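Local coordinates for type 2A phosphatase-associated protein 42 (Saccharomyces cerevisiae, PDB 2V0P) that inhibits the PP2A-type phosphatase SIT4, associates with other PP2A catalytic subunits and takes part in TOR signalling in response to the available nitrogen source, at residues 179-182 with 183-187; 222-225 with 226-230. One frame throughout, in Å; residues are numbered along the deposited sequence.

Contact 1: 179-182 with 183-187. With ZN (zinc ion), chain C.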
loop_
_atom_site.group_PDB
_atom_site.type_symbol
_atom_site.label_atom_id
_atom_site.label_comp_id
_atom_site.label_asym_id
_atom_site.label_seq_id
_atom_site.Cartn_x
_atom_site.Cartn_y
_atom_site.Cartn_z
ATOM N N LYS A 179 -11.758 -11.688 26.022
ATOM C CA LYS A 179 -11.324 -12.485 27.169
ATOM C C LYS A 179 -10.396 -11.668 28.092
ATOM O O LYS A 179 -10.567 -11.670 29.316
ATOM C CB LYS A 179 -10.677 -13.802 26.738
ATOM C CG LYS A 179 -11.678 -14.867 26.333
ATOM C CD LYS A 179 -11.056 -15.934 25.412
ATOM C CE LYS A 179 -10.146 -16.912 26.165
ATOM N NZ LYS A 179 -9.626 -18.020 25.289
ATOM N N LEU A 180 -9.472 -10.935 27.502
ATOM C CA LEU A 180 -8.589 -10.024 28.263
ATOM C C LEU A 180 -9.360 -8.923 28.995
ATOM O O LEU A 180 -9.134 -8.639 30.174
ATOM C CB LEU A 180 -7.540 -9.431 27.330
ATOM C CG LEU A 180 -6.600 -8.358 27.898
ATOM C CD1 LEU A 180 -5.941 -8.851 29.174
ATOM C CD2 LEU A 180 -5.590 -8.003 26.905
ATOM N N HIS A 181 -10.302 -8.321 28.286
ATOM C CA HIS A 181 -11.178 -7.319 28.846
ATOM C C HIS A 181 -11.933 -7.851 30.076
ATOM O O HIS A 181 -11.855 -7.238 31.143
ATOM C CB HIS A 181 -12.138 -6.826 27.740
ATOM C CG HIS A 181 -12.902 -5.589 28.085
ATOM N ND1 HIS A 181 -12.355 -4.544 28.799
ATOM C CD2 HIS A 181 -14.170 -5.221 27.797
ATOM C CE1 HIS A 181 -13.259 -3.595 28.951
ATOM N NE2 HIS A 181 -14.365 -3.976 28.343
ATOM N N CYS A 182 -12.649 -8.971 29.953
ATOM C CA CYS A 182 -13.446 -9.479 31.103
ATOM C C CYS A 182 -12.493 -9.802 32.314
ATOM O O CYS A 182 -12.838 -9.522 33.459
ATOM C CB CYS A 182 -14.499 -10.592 30.715
ATOM S SG CYS A 182 -16.479 -10.255 30.751
ATOM N N LEU A 183 -11.299 -10.322 32.048
ATOM C CA LEU A 183 -10.244 -10.544 33.078
ATOM C C LEU A 183 -9.791 -9.286 33.802
ATOM O O LEU A 183 -9.879 -9.227 35.025
ATOM C CB LEU A 183 -9.057 -11.299 32.524
ATOM C CG LEU A 183 -9.210 -12.804 32.364
ATOM C CD1 LEU A 183 -8.123 -13.378 31.491
ATOM C CD2 LEU A 183 -9.279 -13.527 33.689
ATOM N N GLU A 184 -9.413 -8.259 33.062
ATOM C CA GLU A 184 -9.078 -6.966 33.652
ATOM C C GLU A 184 -10.191 -6.423 34.559
ATOM O O GLU A 184 -9.908 -5.905 35.638
ATOM C CB GLU A 184 -8.711 -5.940 32.573
ATOM C CG GLU A 184 -7.393 -6.233 31.880
ATOM C CD GLU A 184 -7.187 -5.431 30.610
ATOM O OE1 GLU A 184 -8.177 -4.870 30.093
ATOM O OE2 GLU A 184 -6.032 -5.370 30.115
ATOM N N LEU A 185 -11.449 -6.562 34.131
ATOM C CA LEU A 185 -12.570 -6.042 34.896
ATOM C C LEU A 185 -12.860 -6.885 36.136
ATOM O O LEU A 185 -13.179 -6.342 37.181
ATOM C CB LEU A 185 -13.812 -5.932 34.018
ATOM C CG LEU A 185 -13.855 -4.796 33.004
ATOM C CD1 LEU A 185 -14.755 -5.185 31.848
ATOM C CD2 LEU A 185 -14.339 -3.520 33.655
ATOM N N GLU A 186 -12.740 -8.200 36.013
ATOM C CA GLU A 186 -12.882 -9.093 37.164
ATOM C C GLU A 186 -11.845 -8.797 38.268
ATOM O O GLU A 186 -12.115 -9.047 39.449
ATOM C CB GLU A 186 -12.827 -10.556 36.736
ATOM C CG GLU A 186 -14.092 -11.037 36.060
ATOM C CD GLU A 186 -14.075 -12.528 35.769
ATOM O OE1 GLU A 186 -13.108 -13.003 35.124
ATOM O OE2 GLU A 186 -15.041 -13.218 36.182
ATOM N N LEU A 187 -10.688 -8.249 37.876
ATOM C CA LEU A 187 -9.676 -7.775 38.830
ATOM C C LEU A 187 -10.038 -6.425 39.459
ATOM O O LEU A 187 -9.946 -5.375 38.813
ATOM C CB LEU A 187 -8.294 -7.703 38.177
ATOM C CG LEU A 187 -7.323 -8.879 38.314
ATOM C CD1 LEU A 187 -7.072 -9.239 39.791
ATOM C CD2 LEU A 187 -7.788 -10.094 37.522
HETATM ZN ZN ZN C . -17.066 -9.016 30.384
#
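A leucine methyl lying over an imidazole face marks this turn at the end of helix 156-186: CD1 of L185 sits 3.8 Å from the centroid of the H181 ring, a CH-pi contact between residues four apart. The methyl stands over the face but is displaced toward the rim, with CE1 of H181 its nearest ring atom at 3.6 Å. Different settings of the first torsion bring the two together. CG of H181 is anti to the backbone N (chi1 -167°), which brings the ring out beside its own turn, whereas CG of L185 is anti to its carbonyl carbon (chi1 -74°) and leans back over it.

L180 and E184 make the next i to i+4 pair. The extended glutamate chain runs back along the helix until OE2 of E184 lies 3.6 Å from CD1 of L180. This is a van der Waals touch; the polar partner of OE2 is R207 of helix 199-231, in a salt bridge. OE1 of E184 lies near the plane of the H181 ring, at its edge, but 4.4 Å from ND1 of H181.

Beneath the side chains runs the regular helical ladder, with E184 N bonded to L180 O at 2.9 Å and E186 N to C182 O at 2.9 Å. A zinc ion is placed beside SG of C182, but the modelled separation is too short for a real zinc-sulfur bond, and the site is doubtful as it stands.

Chemically the turn is two-sided. H181, C182 and L185 lie on exposed ground, while buried L180 and L183 pack on L203 and E202 of helix 199-231. E184 sits at the margin, its aliphatic part against leucine and its carboxylate tied to R207, so packing and charge together join the two helices.

Contact 2: 222-225 with 226-230. With ZN (zinc ion), chain D.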
loop_
_atom_site.group_PDB
_atom_site.type_symbol
_atom_site.label_atom_id
_atom_site.label_comp_id
_atom_site.label_asym_id
_atom_site.label_seq_id
_atom_site.Cartn_x
_atom_site.Cartn_y
_atom_site.Cartn_z
ATOM N N ASN A 222 3.971 -2.136 9.526
ATOM C CA ASN A 222 5.329 -1.640 9.373
ATOM C C ASN A 222 6.043 -2.113 8.087
ATOM O O ASN A 222 6.835 -1.409 7.518
ATOM C CB ASN A 222 6.151 -1.937 10.660
ATOM C CG ASN A 222 5.655 -1.174 11.878
ATOM O OD1 ASN A 222 4.759 -0.360 11.804
ATOM N ND2 ASN A 222 6.208 -1.480 13.011
ATOM N N LEU A 223 5.778 -3.321 7.646
ATOM C CA LEU A 223 6.365 -3.824 6.474
ATOM C C LEU A 223 5.793 -3.058 5.262
ATOM O O LEU A 223 6.530 -2.605 4.483
ATOM C CB LEU A 223 6.074 -5.316 6.346
ATOM C CG LEU A 223 6.933 -6.174 7.290
ATOM C CD1 LEU A 223 6.707 -7.658 6.972
ATOM C CD2 LEU A 223 8.377 -5.827 7.136
ATOM N N PHE A 224 4.499 -2.857 5.230
ATOM C CA PHE A 224 3.856 -2.106 4.147
ATOM C C PHE A 224 4.319 -0.664 4.114
ATOM O O PHE A 224 4.704 -0.160 3.050
ATOM C CB PHE A 224 2.374 -2.110 4.331
ATOM C CG PHE A 224 1.664 -1.568 3.133
ATOM C CD1 PHE A 224 1.650 -2.294 1.964
ATOM C CD2 PHE A 224 1.078 -0.315 3.162
ATOM C CE1 PHE A 224 0.972 -1.800 0.816
ATOM C CE2 PHE A 224 0.421 0.192 2.009
ATOM C CZ PHE A 224 0.363 -0.565 0.874
ATOM N N GLU A 225 4.281 -0.007 5.283
ATOM C CA GLU A 225 4.735 1.355 5.446
ATOM C C GLU A 225 6.179 1.462 5.018
ATOM O O GLU A 225 6.506 2.351 4.203
ATOM C CB GLU A 225 4.545 1.837 6.874
ATOM C CG GLU A 225 4.631 3.353 7.091
ATOM C CD GLU A 225 4.510 3.697 8.569
ATOM O OE1 GLU A 225 3.625 3.126 9.244
ATOM O OE2 GLU A 225 5.299 4.534 9.074
ATOM N N CYS A 226 7.032 0.537 5.473
ATOM C CA CYS A 226 8.426 0.548 5.031
ATOM C C CYS A 226 8.633 0.454 3.497
ATOM O O CYS A 226 9.387 1.215 2.888
ATOM C CB CYS A 226 9.190 -0.567 5.685
ATOM S SG CYS A 226 10.945 -0.387 5.405
ATOM N N GLU A 227 7.988 -0.522 2.892
ATOM C CA GLU A 227 8.057 -0.675 1.467
ATOM C C GLU A 227 7.571 0.586 0.720
ATOM O O GLU A 227 8.185 1.006 -0.264
ATOM C CB GLU A 227 7.275 -1.885 1.054
ATOM C CG GLU A 227 7.912 -3.191 1.463
ATOM C CD GLU A 227 7.022 -4.395 1.153
ATOM O OE1 GLU A 227 6.455 -4.469 0.034
ATOM O OE2 GLU A 227 6.892 -5.265 2.043
HETATM N N MSE A 228 6.522 1.222 1.218
HETATM C CA MSE A 228 5.980 2.407 0.567
HETATM C C MSE A 228 6.951 3.585 0.633
HETATM O O MSE A 228 7.221 4.176 -0.383
HETATM C CB MSE A 228 4.587 2.780 1.104
HETATM C CG MSE A 228 3.602 1.683 0.918
HETATM SE SE MSE A 228 3.054 1.561 -0.962
HETATM C CE MSE A 228 4.101 0.043 -1.637
ATOM N N LEU A 229 7.472 3.880 1.827
ATOM C CA LEU A 229 8.435 4.989 2.041
ATOM C C LEU A 229 9.764 4.748 1.395
ATOM O O LEU A 229 10.435 5.720 0.971
ATOM C CB LEU A 229 8.615 5.261 3.530
ATOM C CG LEU A 229 7.435 5.732 4.378
ATOM C CD1 LEU A 229 7.777 5.458 5.882
ATOM C CD2 LEU A 229 7.189 7.137 4.195
ATOM N N SER A 230 10.111 3.487 1.209
ATOM C CA SER A 230 11.341 3.114 0.512
ATOM C C SER A 230 11.295 3.450 -0.970
ATOM O O SER A 230 12.305 3.834 -1.555
ATOM C CB SER A 230 11.617 1.628 0.643
ATOM O OG SER A 230 10.813 0.904 -0.259
HETATM ZN ZN ZN D . 11.587 -2.449 6.141
#
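With CG anti to the backbone N (chi1 -170°), the F224 ring stands out beside its own turn of helix 199-231, while M228, its CG anti to the carbonyl carbon (chi1 -59°) and its chain bent at chi2 (-75°), folds back to meet it. M228 is a selenomethionine. Its CG stands over one face of the F224 ring, 3.9 Å from the ring centroid and displaced toward the rim, in a CH-pi contact. Selenium comes in obliquely: SE of M228 is 4.4 Å from that centroid and closest to CZ of F224, the selenium form of a Met-aromatic contact. The fit is tight at the backbone as well, for CG of M228 comes within 3.0 Å of F224 O, the oxygen that also accepts the hydrogen bond from M228 N.

E225 and L229 lie side by side and point the same way, CG of E225 being 4.0 Å from CD1 of L229. The stem of the glutamate thus packs as a hydrocarbon, while its OE1 is hydrogen-bonded to Q221.

C226 binds a zinc ion through SG at 2.3 Å, a normal zinc-sulfur length. The same residue donates its backbone N to N222 O at 2.8 Å, and its CB lies 3.1 Å from N222 O.

This largely buried turn is packed from several directions. N222, E225 and C226 face helix 93-120, where V108, F111, K100 and L104 receive them. L223, F224 and E227 rest on L143 of helix 143-146. The second subunit reaches F224, E225, M228 and L229: F224 packs on L161, and M228 on F224, of that other chain, which places the Met-aromatic pair in the subunit interface of this all-helical structure.

In the fold
Contacts 1 and 2 follow one another along the chain, on consecutive helices: contact 1 near the end of helix 156-186, contact 2 near the end of helix 199-231. Their centres are 35 Å apart and their nearest atoms about 19 Å, on opposite sides of the chain's centre, so they do not touch. Helix 199-231 nevertheless links them, since its early residues cover contact 1 and its later turns form contact 2. Both belong to the N-terminal, tetratricopeptide repeat-like domain of TAP42. Contact 1 joins successive helices within one chain and is touched by no other protein chain of the assembly, whereas contact 2 also packs against the second subunit.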